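Local coordinates for SeviL (Septifer virgatus, PDB 6LF2), which is an R-type lectin of beta-trefoil fold that binds the glycans of GM1b and asialo-GM1, here holding the asialo-GM1 saccharide, at residues B[95-100]-B[118-123]. Numbering follows the deposited sequence.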
ATOM      1  N   PHE B  95       3.087   2.982 -10.353  1.00  9.20           N
ATOM      2  CA  PHE B  95       4.382   2.742  -9.734  1.00  8.56           C
ATOM      3  C   PHE B  95       5.423   3.738 -10.230  1.00  8.71           C
ATOM      4  O   PHE B  95       5.338   4.260 -11.345  1.00 10.28           O
ATOM      5  CB  PHE B  95       4.855   1.311  -9.997  1.00  8.24           C
ATOM      6  CG  PHE B  95       4.062   0.282  -9.236  1.00  7.15           C
ATOM      7  CD1 PHE B  95       2.871  -0.200  -9.744  1.00  8.86           C
ATOM      8  CD2 PHE B  95       4.488  -0.166  -7.994  1.00  6.77           C
ATOM      9  CE1 PHE B  95       2.131  -1.132  -9.044  1.00 10.83           C
ATOM     10  CE2 PHE B  95       3.741  -1.100  -7.286  1.00  8.70           C
ATOM     11  CZ  PHE B  95       2.564  -1.579  -7.818  1.00 10.84           C
ATOM     12  N   TYR B  96       6.402   3.999  -9.370  1.00  9.96           N
ATOM     13  CA  TYR B  96       7.487   4.925  -9.653  1.00  9.80           C
ATOM     14  C   TYR B  96       8.813   4.300  -9.254  1.00  9.35           C
ATOM     15  O   TYR B  96       8.903   3.548  -8.279  1.00  9.38           O
ATOM     16  CB  TYR B  96       7.339   6.241  -8.877  1.00 11.52           C
ATOM     17  CG  TYR B  96       6.160   7.090  -9.245  1.00  9.14           C
ATOM     18  CD1 TYR B  96       6.234   7.996 -10.293  1.00  9.98           C
ATOM     19  CD2 TYR B  96       4.975   7.014  -8.523  1.00 13.71           C
ATOM     20  CE1 TYR B  96       5.162   8.791 -10.628  1.00 14.07           C
ATOM     21  CE2 TYR B  96       3.896   7.804  -8.851  1.00 14.98           C
ATOM     22  CZ  TYR B  96       3.992   8.695  -9.904  1.00 15.70           C
ATOM     23  OH  TYR B  96       2.912   9.484 -10.230  1.00 25.49           O
ATOM     24  N   ARG B  97       9.855   4.647  -9.996  1.00 10.00           N
ATOM     25  CA  ARG B  97      11.202   4.531  -9.461  1.00 10.45           C
ATOM     26  C   ARG B  97      11.544   5.835  -8.745  1.00  8.56           C
ATOM     27  O   ARG B  97      11.026   6.903  -9.084  1.00 13.10           O
ATOM     28  CB  ARG B  97      12.222   4.235 -10.565  1.00 11.36           C
ATOM     29  CG  ARG B  97      12.130   2.824 -11.106  1.00 11.71           C
ATOM     30  CD  ARG B  97      13.288   2.497 -12.047  1.00 14.26           C
ATOM     31  NE  ARG B  97      13.316   1.082 -12.405  1.00 13.23           N
ATOM     32  CZ  ARG B  97      12.571   0.544 -13.367  1.00 12.97           C
ATOM     33  NH1 ARG B  97      11.732   1.299 -14.064  1.00 16.46           N
ATOM     34  NH2 ARG B  97      12.660  -0.752 -13.629  1.00 13.47           N
ATOM     35  N   LEU B  98      12.358   5.726  -7.711  1.00 10.44           N
ATOM     36  CA  LEU B  98      12.793   6.877  -6.925  1.00 10.59           C
ATOM     37  C   LEU B  98      14.273   7.079  -7.213  1.00  9.96           C
ATOM     38  O   LEU B  98      15.101   6.259  -6.804  1.00 10.96           O
ATOM     39  CB  LEU B  98      12.540   6.646  -5.434  1.00 11.42           C
ATOM     40  CG  LEU B  98      11.056   6.515  -5.081  1.00 11.84           C
ATOM     41  CD1 LEU B  98      10.865   6.033  -3.652  1.00 13.80           C
ATOM     42  CD2 LEU B  98      10.426   7.854  -5.256  1.00 17.63           C
ATOM     43  N   LEU B  99      14.593   8.162  -7.919  1.00 12.62           N
ATOM     44  CA  LEU B  99      15.923   8.391  -8.475  1.00 14.07           C
ATOM     45  C   LEU B  99      16.643   9.468  -7.666  1.00 11.77           C
ATOM     46  O   LEU B  99      16.185  10.614  -7.606  1.00 12.99           O
ATOM     47  CB  LEU B  99      15.815   8.793  -9.944  1.00 15.14           C
ATOM     48  CG  LEU B  99      17.114   9.145 -10.670  1.00 12.76           C
ATOM     49  CD1 LEU B  99      18.030   7.927 -10.702  1.00 13.92           C
ATOM     50  CD2 LEU B  99      16.794   9.633 -12.077  1.00 15.55           C
ATOM     51  N   ASN B 100      17.756   9.095  -7.050  1.00 11.52           N
ATOM     52  CA  ASN B 100      18.544  10.050  -6.280  1.00 14.85           C
ATOM     53  C   ASN B 100      19.182  11.091  -7.202  1.00 17.72           C
ATOM     54  O   ASN B 100      19.851  10.737  -8.179  1.00 17.38           O
ATOM     55  CB  ASN B 100      19.611   9.305  -5.491  1.00 13.15           C
ATOM     56  CG  ASN B 100      20.372  10.212  -4.553  1.00 15.82           C
ATOM     57  OD1 ASN B 100      21.519  10.560  -4.820  1.00 16.18           O
ATOM     58  ND2 ASN B 100      19.737  10.603  -3.448  1.00 13.22           N
ATOM     59  N   LYS B 118      22.283   1.988  -9.913  1.00 18.87           N
ATOM     60  CA  LYS B 118      22.251   2.807 -11.119  1.00 17.68           C
ATOM     61  C   LYS B 118      21.535   2.112 -12.274  1.00 14.68           C
ATOM     62  O   LYS B 118      20.882   2.783 -13.080  1.00 21.99           O
ATOM     63  CB  LYS B 118      23.673   3.181 -11.542  1.00 22.46           C
ATOM     64  CG  LYS B 118      24.432   4.008 -10.509  1.00 26.23           C
ATOM     65  CD  LYS B 118      25.836   4.343 -11.008  1.00 24.76           C
ATOM     66  CE  LYS B 118      26.021   5.838 -11.174  1.00 33.51           C
ATOM     67  NZ  LYS B 118      26.062   6.532  -9.857  1.00 33.44           N
ATOM     68  N   HIS B 119      21.647   0.793 -12.370  1.00 19.02           N
ATOM     69  CA  HIS B 119      20.924   0.036 -13.382  1.00 22.78           C
ATOM     70  C   HIS B 119      19.461  -0.083 -12.983  1.00 22.69           C
ATOM     71  O   HIS B 119      19.144  -0.211 -11.801  1.00 21.36           O
ATOM     72  CB  HIS B 119      21.519  -1.364 -13.538  1.00 23.47           C
ATOM     73  CG  HIS B 119      22.951  -1.374 -13.975  1.00 36.70           C
ATOM     74  ND1 HIS B 119      23.995  -1.099 -13.119  1.00 39.31           N
ATOM     75  CD2 HIS B 119      23.512  -1.642 -15.179  1.00 35.98           C
ATOM     76  CE1 HIS B 119      25.138  -1.190 -13.777  1.00 38.38           C
ATOM     77  NE2 HIS B 119      24.872  -1.518 -15.028  1.00 42.90           N
ATOM     78  N   GLN B 120      18.567  -0.048 -13.970  1.00 21.97           N
ATOM     79  CA  GLN B 120      17.153  -0.290 -13.702  1.00 20.42           C
ATOM     80  C   GLN B 120      16.914  -1.781 -13.487  1.00 21.96           C
ATOM     81  O   GLN B 120      17.429  -2.614 -14.240  1.00 25.94           O
ATOM     82  CB  GLN B 120      16.281   0.231 -14.845  1.00 22.18           C
ATOM     83  CG  GLN B 120      16.272   1.742 -14.973  1.00 19.53           C
ATOM     84  CD  GLN B 120      15.134   2.236 -15.838  1.00 22.99           C
ATOM     85  OE1 GLN B 120      14.454   1.447 -16.500  1.00 30.74           O
ATOM     86  NE2 GLN B 120      14.913   3.543 -15.838  1.00 24.45           N
ATOM     87  N   THR B 121      16.141  -2.112 -12.444  1.00 20.67           N
ATOM     88  CA  THR B 121      15.812  -3.485 -12.079  1.00 17.27           C
ATOM     89  C   THR B 121      14.348  -3.556 -11.661  1.00 13.69           C
ATOM     90  O   THR B 121      13.686  -2.539 -11.458  1.00 14.72           O
ATOM     91  CB  THR B 121      16.657  -4.018 -10.914  1.00 24.23           C
ATOM     92  OG1 THR B 121      16.122  -3.506  -9.684  1.00 20.55           O
ATOM     93  CG2 THR B 121      18.123  -3.600 -11.043  1.00 25.52           C
ATOM     94  N   GLU B 122      13.860  -4.783 -11.492  1.00 20.68           N
ATOM     95  CA  GLU B 122      12.454  -4.998 -11.173  1.00 15.25           C
ATOM     96  C   GLU B 122      12.110  -4.645  -9.722  1.00 15.08           C
ATOM     97  O   GLU B 122      10.950  -4.335  -9.427  1.00 17.54           O
ATOM     98  CB  GLU B 122      12.099  -6.455 -11.484  1.00 20.35           C
ATOM     99  CG  GLU B 122      10.667  -6.713 -11.882  1.00 22.14           C
ATOM    100  CD  GLU B 122      10.181  -5.872 -13.061  1.00 18.09           C
ATOM    101  OE1 GLU B 122      10.981  -5.509 -13.956  1.00 17.40           O
ATOM    102  OE2 GLU B 122       8.973  -5.573 -13.078  1.00 18.26           O
ATOM    103  N   SER B 123      13.081  -4.663  -8.809  1.00 15.09           N
ATOM    104  CA  SER B 123      12.837  -4.360  -7.403  1.00 13.23           C
ATOM    105  C   SER B 123      12.985  -2.870  -7.067  1.00  8.61           C
ATOM    106  O   SER B 123      13.026  -2.512  -5.884  1.00 12.97           O
ATOM    107  CB  SER B 123      13.778  -5.186  -6.534  1.00 16.91           C
ATOM    108  OG  SER B 123      15.074  -5.154  -7.091  1.00 17.09           O
TER
HETATM  109  O   HOH W   1      11.671  -3.314 -15.412  1.00 16.96           O
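The guanidinium of R97 carries the side-chain amide of Q120 over one face: the two planes are only 9° apart and Q120 OE1 stands 3.6 Å above the guanidinium plane, lying over its outer part rather than its centre, which makes this a stack of flat groups. Their closest approach is R97 NH1 to Q120 OE1, 3.7 Å. The two side chains cross at about a right angle. At the guanidinium's edge, R97 NH2 donates to T121 O at 3.0 Å, with an N-H...O angle of 150°. The bond is somewhat bent, and R97 NH2 comes to T121 O from above the carbonyl plane, 53° out of it, rather than along a lone pair. R97 NH2 also meets a water at 3.3 Å, which in turn donates to E122 OE1 at 2.7 Å; the water thus links opposite charges whose nearest atoms, R97 NH2 and E122 OE1, lie 5.1 Å apart. The R97 side chain runs out straight to NE, which carries the guanidinium across to the loop. In the beta-trefoil of this R-type lectin, the contact ties strand 96-100 to the loop between strands 113-117 and 126-130, well apart in sequence from the residues that line the glycan pocket. E124 completes the grip by a salt bridge to R97 NE and by accepting from T121 N, consistent with its helping to position the T121 carbonyl. The amide nitrogen of Q120 is hydrogen-bonded to Y106 OH, which probably helps fix the plane of the stacked amide, while T121 OG1 bonds to D108 on strand 106-110.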